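Local coordinates for alcohol dehydrogenase, zinc-containing (Streptococcus pneumoniae serotype 2, PDB 5YLN) that catalyses the oxidation of alcohols as a zinc-dependent alcohol dehydrogenase, probably with NAD+ as the hydride acceptor, at the interface of chains A and B. Coordinates in Å, arbitrary orientation; residue numbers count along the deposited sequence, not the author numbering. Chains: chain A/B, Alcohol dehydrogenase, zinc-containing.

The interface of chains A and B. Residues chain A 98-99, 104, 107, 109; chain B 240, 243, 264-265.
B:Val264, from the loop joining strands 262-263 and 266-270, forms the apolar centre of this patch, where chain B meets the structural-zinc lobe of chain A. It belongs to a two-fold symmetric interface between copies of one protein, so the contact recurs with chains exchanged; this may be a biological dimer, which the structure alone does not show. Both methyls bear on one face of the A:His107 imidazole: CG2 sits over it, offset toward the rim, 3.8 Å from the ring centroid, while CG1, anti to its own backbone N (chi1 169°), reaches A:His107 CD2 at 3.5 Å. A:Ile104 lies alongside, its CG2 at the imidazole edge and its CD1 tip against B:Asp265 CG at 3.7 Å. Next outward, A:Tyr99 touches B:Val264 near CZ and CE1, and A:Tyr98 CD1 sits over the centre of one face of its ring, so the tyrosines meet edge to face. Water 1 joins the A:Tyr99 phenol OH (2.7 Å) to B:Arg240 O and B:Val264 N.

At the polar rim, B:Arg240 runs extended from CG to NE and lays its guanidinium on A:Tyr98, the planes 8° apart, a cation-pi stack. B:Arg240 grips the carboxylate of A:Glu109, which adjoins zinc ligand A:Cys108, side-on in a salt bridge that probably helps fix the guanidinium's rotation. B:Arg240 NE meets A:Glu109 OE1 from above the carboxylate plane, 2.9 Å away, whereas B:Arg240 NH2 donates almost straight to the syn lone pair of A:Glu109 OE2 at 3.1 Å.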
loop_
_atom_site.group_PDB
_atom_site.type_symbol
_atom_site.label_atom_id
_atom_site.label_comp_id
_atom_site.label_asym_id
_atom_site.label_seq_id
_atom_site.Cartn_x
_atom_site.Cartn_y
_atom_site.Cartn_z
ATOM N N TYR A 98 14.816 16.910 -5.686
ATOM C CA TYR A 98 14.707 15.458 -5.775
ATOM C C TYR A 98 13.253 15.015 -5.955
ATOM O O TYR A 98 12.952 14.157 -6.794
ATOM C CB TYR A 98 15.346 14.830 -4.527
ATOM C CG TYR A 98 15.268 13.324 -4.454
ATOM C CD1 TYR A 98 14.143 12.696 -3.938
ATOM C CD2 TYR A 98 16.320 12.530 -4.894
ATOM C CE1 TYR A 98 14.057 11.326 -3.870
ATOM C CE2 TYR A 98 16.246 11.143 -4.827
ATOM C CZ TYR A 98 15.109 10.552 -4.311
ATOM O OH TYR A 98 15.008 9.186 -4.238
ATOM N N TYR A 99 12.326 15.619 -5.196
ATOM C CA TYR A 99 10.944 15.152 -5.244
ATOM C C TYR A 99 10.149 15.808 -6.358
ATOM O O TYR A 99 9.265 15.164 -6.930
ATOM C CB TYR A 99 10.262 15.348 -3.882
ATOM C CG TYR A 99 10.781 14.334 -2.899
ATOM C CD1 TYR A 99 10.663 12.971 -3.178
ATOM C CD2 TYR A 99 11.437 14.724 -1.727
ATOM C CE1 TYR A 99 11.156 12.020 -2.302
ATOM C CE2 TYR A 99 11.935 13.785 -0.850
ATOM C CZ TYR A 99 11.799 12.428 -1.152
ATOM O OH TYR A 99 12.283 11.479 -0.303
ATOM N N ILE A 104 6.342 14.593 -7.245
ATOM C CA ILE A 104 5.817 14.509 -5.887
ATOM C C ILE A 104 5.917 15.891 -5.249
ATOM O O ILE A 104 6.703 16.112 -4.324
ATOM C CB ILE A 104 6.571 13.433 -5.082
ATOM C CG1 ILE A 104 6.597 12.115 -5.876
ATOM C CG2 ILE A 104 5.941 13.207 -3.714
ATOM C CD1 ILE A 104 7.441 11.064 -5.219
ATOM N N HIS A 107 6.224 16.937 -1.542
ATOM C CA HIS A 107 7.422 16.845 -0.720
ATOM C C HIS A 107 8.590 17.607 -1.321
ATOM O O HIS A 107 9.745 17.257 -1.092
ATOM C CB HIS A 107 7.764 15.384 -0.455
ATOM C CG HIS A 107 6.727 14.719 0.389
ATOM N ND1 HIS A 107 6.682 14.873 1.758
ATOM C CD2 HIS A 107 5.637 13.984 0.057
ATOM C CE1 HIS A 107 5.637 14.227 2.240
ATOM N NE2 HIS A 107 4.990 13.670 1.229
ATOM N N GLU A 109 11.549 20.038 -1.615
ATOM C CA GLU A 109 12.527 20.322 -0.561
ATOM C C GLU A 109 13.013 21.770 -0.536
ATOM O O GLU A 109 13.911 22.092 0.242
ATOM C CB GLU A 109 13.743 19.393 -0.693
ATOM C CG GLU A 109 13.405 17.905 -0.664
ATOM C CD GLU A 109 14.636 16.980 -0.752
ATOM O OE1 GLU A 109 14.700 15.998 0.022
ATOM O OE2 GLU A 109 15.525 17.223 -1.597
ATOM N N ARG B 240 16.715 10.449 3.748
ATOM C CA ARG B 240 15.408 10.303 3.125
ATOM C C ARG B 240 14.722 8.983 3.450
ATOM O O ARG B 240 13.504 8.885 3.271
ATOM C CB ARG B 240 15.515 10.468 1.597
ATOM C CG ARG B 240 16.000 11.862 1.162
ATOM C CD ARG B 240 15.480 12.236 -0.224
ATOM N NE ARG B 240 16.008 13.520 -0.678
ATOM C CZ ARG B 240 17.216 13.676 -1.220
ATOM N NH1 ARG B 240 18.029 12.630 -1.374
ATOM N NH2 ARG B 240 17.619 14.884 -1.601
ATOM N N ASP B 243 13.362 3.403 -0.193
ATOM C CA ASP B 243 12.243 3.283 -1.117
ATOM C C ASP B 243 11.413 2.031 -0.859
ATOM O O ASP B 243 10.207 2.031 -1.118
ATOM C CB ASP B 243 12.769 3.287 -2.547
ATOM C CG ASP B 243 13.543 4.546 -2.869
ATOM O OD1 ASP B 243 12.977 5.644 -2.662
ATOM O OD2 ASP B 243 14.717 4.443 -3.303
ATOM N N VAL B 264 9.579 8.867 1.716
ATOM C CA VAL B 264 8.513 9.405 0.873
ATOM C C VAL B 264 8.391 8.575 -0.400
ATOM O O VAL B 264 9.375 8.350 -1.106
ATOM C CB VAL B 264 8.783 10.887 0.550
ATOM C CG1 VAL B 264 7.836 11.384 -0.551
ATOM C CG2 VAL B 264 8.636 11.764 1.790
ATOM N N ASP B 265 7.168 8.136 -0.705
ATOM C CA ASP B 265 6.777 7.371 -1.895
ATOM C C ASP B 265 7.142 5.894 -1.788
ATOM O O ASP B 265 6.904 5.147 -2.741
ATOM C CB ASP B 265 7.363 7.927 -3.201
ATOM C CG ASP B 265 6.523 7.559 -4.421
ATOM O OD1 ASP B 265 5.280 7.713 -4.338
ATOM O OD2 ASP B 265 7.099 7.129 -5.454
HETATM O O HOH W 1 11.646 10.841 2.254
#